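Local coordinates for septation protein imp2 (PDB 5C1F), which is required for normal septation in fission yeast, takes part in disassembling the medial ring, and binds phospholipids as an anchor between membrane and cytoskeleton, at residues H32-L37 / N102-Y107; K57-T62 / A80-M85; L90-L95 / S234-N239. All blocks are in the same frame, centred on the assembly; numbering follows the deposited sequence. Where two conformers were deposited one is given.

Contact 1: H32-L37 / N102-Y107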
loop_
_atom_site.group_PDB
_atom_site.type_symbol
_atom_site.label_atom_id
_atom_site.label_comp_id
_atom_site.label_asym_id
_atom_site.label_seq_id
_atom_site.Cartn_x
_atom_site.Cartn_y
_atom_site.Cartn_z
ATOM N N HIS A 32 -8.818 23.091 16.043
ATOM C CA HIS A 32 -9.370 21.755 16.246
ATOM C C HIS A 32 -9.569 21.020 14.921
ATOM O O HIS A 32 -9.135 19.878 14.761
ATOM C CB HIS A 32 -10.698 21.851 17.001
ATOM C CG HIS A 32 -11.257 20.532 17.424
ATOM N ND1 HIS A 32 -10.673 19.753 18.407
ATOM C CD2 HIS A 32 -12.352 19.851 17.016
ATOM C CE1 HIS A 32 -11.379 18.657 18.575
ATOM N NE2 HIS A 32 -12.409 18.688 17.741
ATOM N N ILE A 33 -10.235 21.686 13.982
ATOM C CA ILE A 33 -10.446 21.151 12.638
ATOM C C ILE A 33 -9.117 20.815 11.973
ATOM O O ILE A 33 -8.963 19.765 11.349
ATOM C CB ILE A 33 -11.212 22.153 11.747
ATOM C CG1 ILE A 33 -12.591 22.454 12.337
ATOM C CG2 ILE A 33 -11.336 21.629 10.322
ATOM C CD1 ILE A 33 -13.283 23.634 11.688
ATOM N N ASN A 34 -8.158 21.722 12.121
ATOM C CA ASN A 34 -6.842 21.557 11.529
ATOM C C ASN A 34 -6.101 20.351 12.099
ATOM O O ASN A 34 -5.431 19.622 11.371
ATOM C CB ASN A 34 -6.018 22.827 11.734
ATOM C CG ASN A 34 -4.716 22.806 10.970
ATOM O OD1 ASN A 34 -4.697 22.993 9.755
ATOM N ND2 ASN A 34 -3.614 22.589 11.681
ATOM N N GLU A 35 -6.234 20.139 13.403
ATOM C CA GLU A 35 -5.543 19.045 14.074
ATOM C C GLU A 35 -6.167 17.690 13.739
ATOM O O GLU A 35 -5.466 16.682 13.658
ATOM C CB GLU A 35 -5.539 19.277 15.590
ATOM C CG GLU A 35 -4.995 18.119 16.425
ATOM C CD GLU A 35 -3.547 17.782 16.115
ATOM O OE1 GLU A 35 -2.819 18.659 15.602
ATOM O OE2 GLU A 35 -3.137 16.633 16.388
ATOM N N GLU A 36 -7.481 17.667 13.538
ATOM C CA GLU A 36 -8.170 16.441 13.146
ATOM C C GLU A 36 -7.655 15.921 11.814
ATOM O O GLU A 36 -7.357 14.733 11.670
ATOM C CB GLU A 36 -9.678 16.669 13.051
ATOM C CG GLU A 36 -10.375 16.781 14.384
ATOM C CD GLU A 36 -11.878 16.912 14.236
ATOM O OE1 GLU A 36 -12.330 17.402 13.179
ATOM O OE2 GLU A 36 -12.605 16.518 15.172
ATOM N N LEU A 37 -7.559 16.816 10.838
ATOM C CA LEU A 37 -7.099 16.446 9.508
ATOM C C LEU A 37 -5.617 16.084 9.515
ATOM O O LEU A 37 -5.195 15.169 8.806
ATOM C CB LEU A 37 -7.377 17.578 8.520
ATOM C CG LEU A 37 -8.852 17.703 8.125
ATOM C CD1 LEU A 37 -9.133 19.029 7.432
ATOM C CD2 LEU A 37 -9.268 16.533 7.239
ATOM N N ASN A 102 2.429 17.634 7.090
ATOM C CA ASN A 102 3.184 18.765 7.623
ATOM C C ASN A 102 2.624 20.117 7.193
ATOM O O ASN A 102 2.939 21.140 7.796
ATOM C CB ASN A 102 4.655 18.665 7.215
ATOM C CG ASN A 102 5.385 17.550 7.942
ATOM O OD1 ASN A 102 4.930 17.071 8.983
ATOM N ND2 ASN A 102 6.523 17.132 7.396
ATOM N N ALA A 103 1.798 20.119 6.151
ATOM C CA ALA A 103 1.149 21.348 5.706
ATOM C C ALA A 103 0.189 21.847 6.779
ATOM O O ALA A 103 0.083 23.049 7.017
ATOM C CB ALA A 103 0.418 21.129 4.389
ATOM N N PHE A 104 -0.504 20.913 7.428
ATOM C CA PHE A 104 -1.375 21.246 8.551
ATOM C C PHE A 104 -0.555 21.734 9.737
ATOM O O PHE A 104 -0.978 22.632 10.465
ATOM C CB PHE A 104 -2.220 20.040 8.971
ATOM C CG PHE A 104 -3.147 19.550 7.902
ATOM C CD1 PHE A 104 -4.364 20.173 7.683
ATOM C CD2 PHE A 104 -2.803 18.464 7.113
ATOM C CE1 PHE A 104 -5.221 19.725 6.696
ATOM C CE2 PHE A 104 -3.654 18.012 6.126
ATOM C CZ PHE A 104 -4.866 18.643 5.917
ATOM N N THR A 105 0.615 21.129 9.924
ATOM C CA THR A 105 1.511 21.501 11.015
ATOM C C THR A 105 2.016 22.928 10.838
ATOM O O THR A 105 2.027 23.713 11.786
ATOM C CB THR A 105 2.715 20.544 11.112
ATOM O OG1 THR A 105 2.252 19.211 11.360
ATOM C CG2 THR A 105 3.646 20.970 12.239
ATOM N N ARG A 106 2.422 23.254 9.613
ATOM C CA ARG A 106 2.909 24.589 9.288
ATOM C C ARG A 106 1.782 25.617 9.374
ATOM O O ARG A 106 2.017 26.782 9.685
ATOM C CB ARG A 106 3.549 24.607 7.892
ATOM C CG ARG A 106 4.821 23.762 7.784
ATOM C CD ARG A 106 5.515 23.901 6.426
ATOM N NE ARG A 106 4.697 23.409 5.318
ATOM C CZ ARG A 106 4.809 22.200 4.773
ATOM N NH1 ARG A 106 4.018 21.853 3.768
ATOM N NH2 ARG A 106 5.711 21.338 5.227
ATOM N N TYR A 107 0.556 25.177 9.107
ATOM C CA TYR A 107 -0.610 26.043 9.214
ATOM C C TYR A 107 -0.897 26.378 10.676
ATOM O O TYR A 107 -1.183 27.526 11.011
ATOM C CB TYR A 107 -1.843 25.397 8.577
ATOM C CG TYR A 107 -3.056 26.299 8.622
ATOM C CD1 TYR A 107 -3.301 27.210 7.607
ATOM C CD2 TYR A 107 -3.940 26.258 9.696
ATOM C CE1 TYR A 107 -4.399 28.048 7.650
ATOM C CE2 TYR A 107 -5.039 27.093 9.749
ATOM C CZ TYR A 107 -5.265 27.986 8.722
ATOM O OH TYR A 107 -6.357 28.820 8.767
#

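Contact 2: K57-T62 / A80-M85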
loop_
_atom_site.group_PDB
_atom_site.type_symbol
_atom_site.label_atom_id
_atom_site.label_comp_id
_atom_site.label_asym_id
_atom_site.label_seq_id
_atom_site.Cartn_x
_atom_site.Cartn_y
_atom_site.Cartn_z
ATOM N N LYS A 57 10.994 -5.082 1.394
ATOM C CA LYS A 57 11.492 -6.302 2.020
ATOM C C LYS A 57 11.173 -7.522 1.161
ATOM O O LYS A 57 11.997 -8.423 1.001
ATOM C CB LYS A 57 10.895 -6.472 3.418
ATOM C CG LYS A 57 11.427 -7.680 4.173
ATOM C CD LYS A 57 10.764 -7.820 5.538
ATOM C CE LYS A 57 11.237 -9.073 6.265
ATOM N NZ LYS A 57 12.670 -8.988 6.663
ATOM N N LEU A 58 9.969 -7.531 0.598
ATOM C CA LEU A 58 9.530 -8.614 -0.271
ATOM C C LEU A 58 10.382 -8.698 -1.531
ATOM O O LEU A 58 10.646 -9.785 -2.043
ATOM C CB LEU A 58 8.057 -8.428 -0.642
ATOM C CG LEU A 58 7.484 -9.378 -1.695
ATOM C CD1 LEU A 58 7.561 -10.821 -1.222
ATOM C CD2 LEU A 58 6.054 -8.996 -2.042
ATOM N N SER A 59 10.815 -7.541 -2.022
ATOM C CA SER A 59 11.629 -7.467 -3.230
ATOM C C SER A 59 13.022 -8.047 -3.019
ATOM O O SER A 59 13.698 -8.415 -3.980
ATOM C CB SER A 59 11.742 -6.018 -3.704
ATOM O OG SER A 59 10.460 -5.464 -3.925
ATOM N N ARG A 60 13.445 -8.122 -1.759
ATOM C CA ARG A 60 14.759 -8.655 -1.403
ATOM C C ARG A 60 14.764 -10.170 -1.404
ATOM O O ARG A 60 15.779 -10.794 -1.094
ATOM C CB ARG A 60 15.194 -8.156 -0.025
ATOM C CG ARG A 60 15.286 -6.657 0.079
ATOM C CD ARG A 60 16.343 -6.106 -0.857
ATOM N NE ARG A 60 16.032 -4.729 -1.220
ATOM C CZ ARG A 60 15.493 -4.370 -2.380
ATOM N NH1 ARG A 60 15.226 -5.286 -3.302
ATOM N NH2 ARG A 60 15.233 -3.092 -2.623
ATOM N N THR A 61 13.620 -10.760 -1.732
ATOM C CA THR A 61 13.501 -12.207 -1.752
ATOM C C THR A 61 14.483 -12.796 -2.746
ATOM O O THR A 61 14.569 -12.353 -3.888
ATOM C CB THR A 61 12.073 -12.661 -2.110
ATOM O OG1 THR A 61 11.159 -12.185 -1.115
ATOM C CG2 THR A 61 11.992 -14.180 -2.174
ATOM N N THR A 62 15.244 -13.782 -2.290
ATOM C CA THR A 62 16.167 -14.488 -3.158
ATOM C C THR A 62 15.524 -15.786 -3.614
ATOM O O THR A 62 15.024 -16.563 -2.801
ATOM C CB THR A 62 17.504 -14.784 -2.451
ATOM O OG1 THR A 62 17.304 -15.775 -1.435
ATOM C CG2 THR A 62 18.061 -13.518 -1.818
ATOM N N ALA A 80 12.174 -6.961 -9.781
ATOM C CA ALA A 80 12.732 -5.624 -9.928
ATOM C C ALA A 80 11.631 -4.573 -10.038
ATOM O O ALA A 80 11.791 -3.449 -9.564
ATOM C CB ALA A 80 13.642 -5.560 -11.145
ATOM N N GLU A 81 10.511 -4.936 -10.657
ATOM C CA GLU A 81 9.433 -3.974 -10.849
ATOM C C GLU A 81 8.569 -3.843 -9.600
ATOM O O GLU A 81 7.986 -2.786 -9.353
ATOM C CB GLU A 81 8.575 -4.344 -12.064
ATOM C CG GLU A 81 9.270 -4.122 -13.412
ATOM C CD GLU A 81 9.688 -2.668 -13.654
ATOM O OE1 GLU A 81 9.238 -1.767 -12.913
ATOM O OE2 GLU A 81 10.472 -2.425 -14.597
ATOM N N VAL A 82 8.492 -4.912 -8.811
ATOM C CA VAL A 82 7.852 -4.835 -7.503
ATOM C C VAL A 82 8.694 -3.925 -6.605
ATOM O O VAL A 82 8.159 -3.164 -5.791
ATOM C CB VAL A 82 7.678 -6.236 -6.869
ATOM C CG1 VAL A 82 7.402 -6.138 -5.375
ATOM C CG2 VAL A 82 6.563 -6.998 -7.574
ATOM N N ASP A 83 10.012 -3.986 -6.782
ATOM C CA ASP A 83 10.930 -3.108 -6.065
ATOM C C ASP A 83 10.725 -1.656 -6.491
ATOM O O ASP A 83 10.743 -0.750 -5.658
ATOM C CB ASP A 83 12.380 -3.534 -6.304
ATOM C CG ASP A 83 13.346 -2.921 -5.301
ATOM O OD1 ASP A 83 12.897 -2.479 -4.222
ATOM O OD2 ASP A 83 14.560 -2.895 -5.591
ATOM N N ASN A 84 10.522 -1.436 -7.789
ATOM C CA ASN A 84 10.253 -0.092 -8.294
ATOM C C ASN A 84 8.950 0.461 -7.732
ATOM O O ASN A 84 8.823 1.657 -7.478
ATOM C CB ASN A 84 10.209 -0.083 -9.822
ATOM C CG ASN A 84 11.588 -0.106 -10.441
ATOM O OD1 ASN A 84 12.562 0.338 -9.827
ATOM N ND2 ASN A 84 11.682 -0.620 -11.662
ATOM N N MET A 85 7.981 -0.421 -7.535
ATOM C CA MET A 85 6.723 -0.017 -6.935
ATOM C C MET A 85 6.932 0.353 -5.466
ATOM O O MET A 85 6.350 1.319 -4.977
ATOM C CB MET A 85 5.681 -1.125 -7.084
ATOM C CG MET A 85 5.157 -1.265 -8.510
ATOM S SD MET A 85 3.839 -2.485 -8.683
ATOM C CE MET A 85 4.672 -3.759 -9.618
#

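Contact 3: L90-L95 / S234-N239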
loop_
_atom_site.group_PDB
_atom_site.type_symbol
_atom_site.label_atom_id
_atom_site.label_comp_id
_atom_site.label_asym_id
_atom_site.label_seq_id
_atom_site.Cartn_x
_atom_site.Cartn_y
_atom_site.Cartn_z
ATOM N N LEU A 90 7.383 4.487 -1.272
ATOM C CA LEU A 90 8.177 5.108 -0.212
ATOM C C LEU A 90 8.285 6.612 -0.439
ATOM O O LEU A 90 8.147 7.401 0.500
ATOM C CB LEU A 90 9.574 4.489 -0.126
ATOM C CG LEU A 90 10.432 4.989 1.042
ATOM C CD1 LEU A 90 9.754 4.701 2.375
ATOM C CD2 LEU A 90 11.823 4.377 1.009
ATOM N N GLN A 91 8.528 6.997 -1.689
ATOM C CA GLN A 91 8.574 8.403 -2.075
ATOM C C GLN A 91 7.216 9.074 -1.837
ATOM O O GLN A 91 7.147 10.200 -1.349
ATOM C CB GLN A 91 8.995 8.535 -3.546
ATOM C CG GLN A 91 8.878 9.939 -4.140
ATOM C CD GLN A 91 9.964 10.887 -3.660
ATOM O OE1 GLN A 91 10.036 11.225 -2.478
ATOM N NE2 GLN A 91 10.813 11.329 -4.583
ATOM N N ILE A 92 6.139 8.369 -2.166
ATOM C CA ILE A 92 4.792 8.897 -1.974
ATOM C C ILE A 92 4.489 9.115 -0.491
ATOM O O ILE A 92 3.921 10.141 -0.112
ATOM C CB ILE A 92 3.724 7.964 -2.589
ATOM C CG1 ILE A 92 3.887 7.906 -4.109
ATOM C CG2 ILE A 92 2.320 8.453 -2.250
ATOM C CD1 ILE A 92 3.678 9.244 -4.794
ATOM N N SER A 93 4.882 8.161 0.348
ATOM C CA SER A 93 4.649 8.285 1.784
ATOM C C SER A 93 5.422 9.471 2.353
ATOM O O SER A 93 4.944 10.151 3.262
ATOM C CB SER A 93 5.039 6.998 2.516
ATOM O OG SER A 93 6.444 6.832 2.563
ATOM N N GLN A 94 6.608 9.728 1.806
ATOM C CA GLN A 94 7.414 10.866 2.242
ATOM C C GLN A 94 6.754 12.186 1.851
ATOM O O GLN A 94 6.789 13.152 2.606
ATOM C CB GLN A 94 8.828 10.786 1.661
ATOM C CG GLN A 94 9.668 9.655 2.244
ATOM C CD GLN A 94 10.944 9.397 1.453
ATOM O OE1 GLN A 94 11.139 9.944 0.366
ATOM N NE2 GLN A 94 11.816 8.557 1.996
ATOM N N LEU A 95 6.155 12.225 0.667
ATOM C CA LEU A 95 5.441 13.416 0.222
ATOM C C LEU A 95 4.126 13.587 0.986
ATOM O O LEU A 95 3.698 14.713 1.257
ATOM C CB LEU A 95 5.184 13.358 -1.286
ATOM C CG LEU A 95 6.438 13.383 -2.172
ATOM C CD1 LEU A 95 6.093 13.096 -3.630
ATOM C CD2 LEU A 95 7.166 14.715 -2.045
ATOM N N SER A 234 -2.841 9.553 -7.220
ATOM C CA SER A 234 -2.950 9.314 -8.655
ATOM C C SER A 234 -1.572 9.073 -9.273
ATOM O O SER A 234 -1.433 8.262 -10.187
ATOM C CB SER A 234 -3.643 10.487 -9.353
ATOM O OG SER A 234 -5.028 10.519 -9.054
ATOM N N ARG A 235 -0.561 9.777 -8.767
ATOM C CA ARG A 235 0.815 9.585 -9.222
ATOM C C ARG A 235 1.290 8.183 -8.860
ATOM O O ARG A 235 1.968 7.521 -9.643
ATOM C CB ARG A 235 1.742 10.639 -8.607
ATOM C CG ARG A 235 3.213 10.491 -8.980
ATOM C CD ARG A 235 3.453 10.699 -10.477
ATOM N NE ARG A 235 4.871 10.602 -10.826
ATOM C CZ ARG A 235 5.343 10.605 -12.072
ATOM N NH1 ARG A 235 4.512 10.696 -13.101
ATOM N NH2 ARG A 235 6.649 10.514 -12.290
ATOM N N SER A 236 0.918 7.742 -7.663
ATOM C CA SER A 236 1.238 6.401 -7.196
ATOM C C SER A 236 0.626 5.353 -8.116
ATOM O O SER A 236 1.246 4.330 -8.412
ATOM C CB SER A 236 0.740 6.205 -5.762
ATOM O OG SER A 236 1.005 4.893 -5.303
ATOM N N CYS A 237 -0.594 5.622 -8.568
ATOM C CA CYS A 237 -1.296 4.705 -9.453
ATOM C C CYS A 237 -0.632 4.647 -10.822
ATOM O O CYS A 237 -0.431 3.570 -11.378
ATOM C CB CYS A 237 -2.759 5.115 -9.586
ATOM S SG CYS A 237 -3.679 5.001 -8.039
ATOM N N PHE A 238 -0.290 5.811 -11.361
ATOM C CA PHE A 238 0.415 5.882 -12.636
ATOM C C PHE A 238 1.727 5.095 -12.580
ATOM O O PHE A 238 1.987 4.244 -13.432
ATOM C CB PHE A 238 0.679 7.346 -13.008
ATOM C CG PHE A 238 1.434 7.522 -14.297
ATOM C CD1 PHE A 238 0.771 7.489 -15.510
ATOM C CD2 PHE A 238 2.809 7.733 -14.293
ATOM C CE1 PHE A 238 1.463 7.658 -16.702
ATOM C CE2 PHE A 238 3.505 7.899 -15.481
ATOM C CZ PHE A 238 2.832 7.863 -16.685
ATOM N N ASN A 239 2.540 5.373 -11.564
ATOM C CA ASN A 239 3.830 4.702 -11.401
ATOM C C ASN A 239 3.708 3.180 -11.342
ATOM O O ASN A 239 4.414 2.469 -12.059
ATOM C CB ASN A 239 4.539 5.206 -10.143
ATOM C CG ASN A 239 5.022 6.637 -10.277
ATOM O OD1 ASN A 239 5.055 7.196 -11.377
ATOM N ND2 ASN A 239 5.411 7.236 -9.156
#

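Contact 1: H32-L37 / N102-Y107
Asn34 and Phe104 bury more of their surface here than any other residues, and they meet in two ways at once: through a bond from the Asn34 side-chain amide to the Phe104 backbone and through the Phe104 ring. The amide ND2 of Asn34 donates to the backbone O of Phe104 over 2.9 Å, and the bond is almost straight (N-H...O 176°). The acceptor lies in the amide plane, whereas the donor sits above the carbonyl plane of Phe104. Because CG of Asn34 stands anti to the backbone N (chi1 -172°), the amide reaches across to the neighbouring helix. Its other end, OD1, comes in at the edge of the Phe104 ring, close to the ring plane and 3.5 Å from Phe104 CD1. The same oxygen approaches CD2 of Tyr107 at 3.4 Å, so it lies at the edge of one ring and oblique to the other. Leu37, one turn further on, closes over the Phe104 ring: its backbone carbonyl carbon lies above the centre of one face, and its CB touches CE1 of Phe104 at 3.5 Å.

The two helices, 18-59 and 69-155, run antiparallel (157° between the segment directions) inside the helical bundle of the F-BAR domain. Helix 162-252 completes the setting, with Leu222 packed on both Leu37 and Phe104 and with Phe221 stacked on Tyr107. Phe63 of the second subunit packs on Leu37.

Asn34 thus carries a polar group into a buried, largely aromatic and aliphatic contact: one amide N-H is given to a main-chain carbonyl, the slightly positive Phe104 rim would probably suit its oxygen, and the straight bond is likely to fix how the amide is turned.

Contact 2: K57-T62 / A80-M85
Arg60 and Asp83 form a salt bridge in which one nitrogen does most of the work. NH2 of Arg60 reaches OD1 of Asp83 at 2.9 Å and OD2 of Asp83 at 3.0 Å, both on the syn side but tilted out of the carboxylate plane, while NH1 adds only a weak bond to OD2. The guanidinium and carboxylate planes stand 81° apart, so the two carboxylate oxygens straddle the single NH2 nitrogen instead of pairing with two side by side. Beside this pair, OG of Ser59 lies 3.2 Å from CA of Asp83 and 3.5 Å from CG1 of Val82.

Helices 18-59 and 69-155 of the F-BAR helical bundle meet here, near the loop that joins them. The bend of Arg60 at chi2 (-63°) brings back toward Asp83 a side chain that sets out away from it. With an alanine in place of Asp83, the Arg60 guanidinium would probably lose its mate and be free to turn outward. Ser59 spends its hydroxyl on Met55 O within its own helix, and its carbonyl oxygen accepts from NZ of Lys79. Past Arg60, OG1 and N of Thr61 both donate to O of Leu58. Phe40 of the second subunit packs on Leu58 and Thr61, and Phe229 of that subunit packs on Val82.

Contact 3: L90-L95 / S234-N239
Ile92 meets Ser236 through a side chain folded by two successive torsions: chi1 of -65° sets CG1 anti to the carbonyl carbon, and chi2 of -63° then bends CD1 round. With Ser236, chi1 of 178° turns OG anti to the backbone N, while CB, which already points toward the Ile92 helix, makes the touch. The place is one where two long antiparallel helices of the F-BAR domain, 69-155 and 162-252, lie alongside each other within its helical bundle.

The touch itself is slight and wholly apolar. CG1 of Ile92 rests 3.9 Å from CB of Ser236, and the branch tip CD1 comes to 4.4 Å from CG of Arg235, where the aliphatic stem of the arginine borders the contact. A branched residue on one helix is thus set against a very small one on the other, and the backbones stand close, with the CA atoms of Ile92 and Ser236 6.8 Å apart. This is a compact example of size matching between helices: the short side chain of Ser236 offers little more than a CB, which fits against the bulk of Ile92.

Neighbours complete the setting. Glu48, on helix 18-59, packs on Ile92 and Ser93, bringing in the third helix, while Ser234 makes polar bonds through OG to Asp241 and Arg248 of the second subunit. Asn239 joins the two helices, ND2 bonding to Ser88 OG. Its OD1 also sits over the centre of one face of the Arg235 guanidinium, 3.4 Å above the plane.

How the contacts relate
Helix 69-155 runs through all three contacts: contacts 1 and 2 join it to helix 18-59, contact 3 to helix 162-252. Contacts 1 and 2 lie farthest apart, with centres about 34 Å from each other, and along the sequence contact 2 is nested inside the loop closed by contact 1. Contact 3 falls between them, its centre about 21 Å from that of contact 1 and about 16 Å from that of contact 2; nearest atoms come to about 6 and 5 Å, without touching. A polar-aromatic, an apolar and a charged junction thus succeed one another along one bundle, each also adjoining the second subunit.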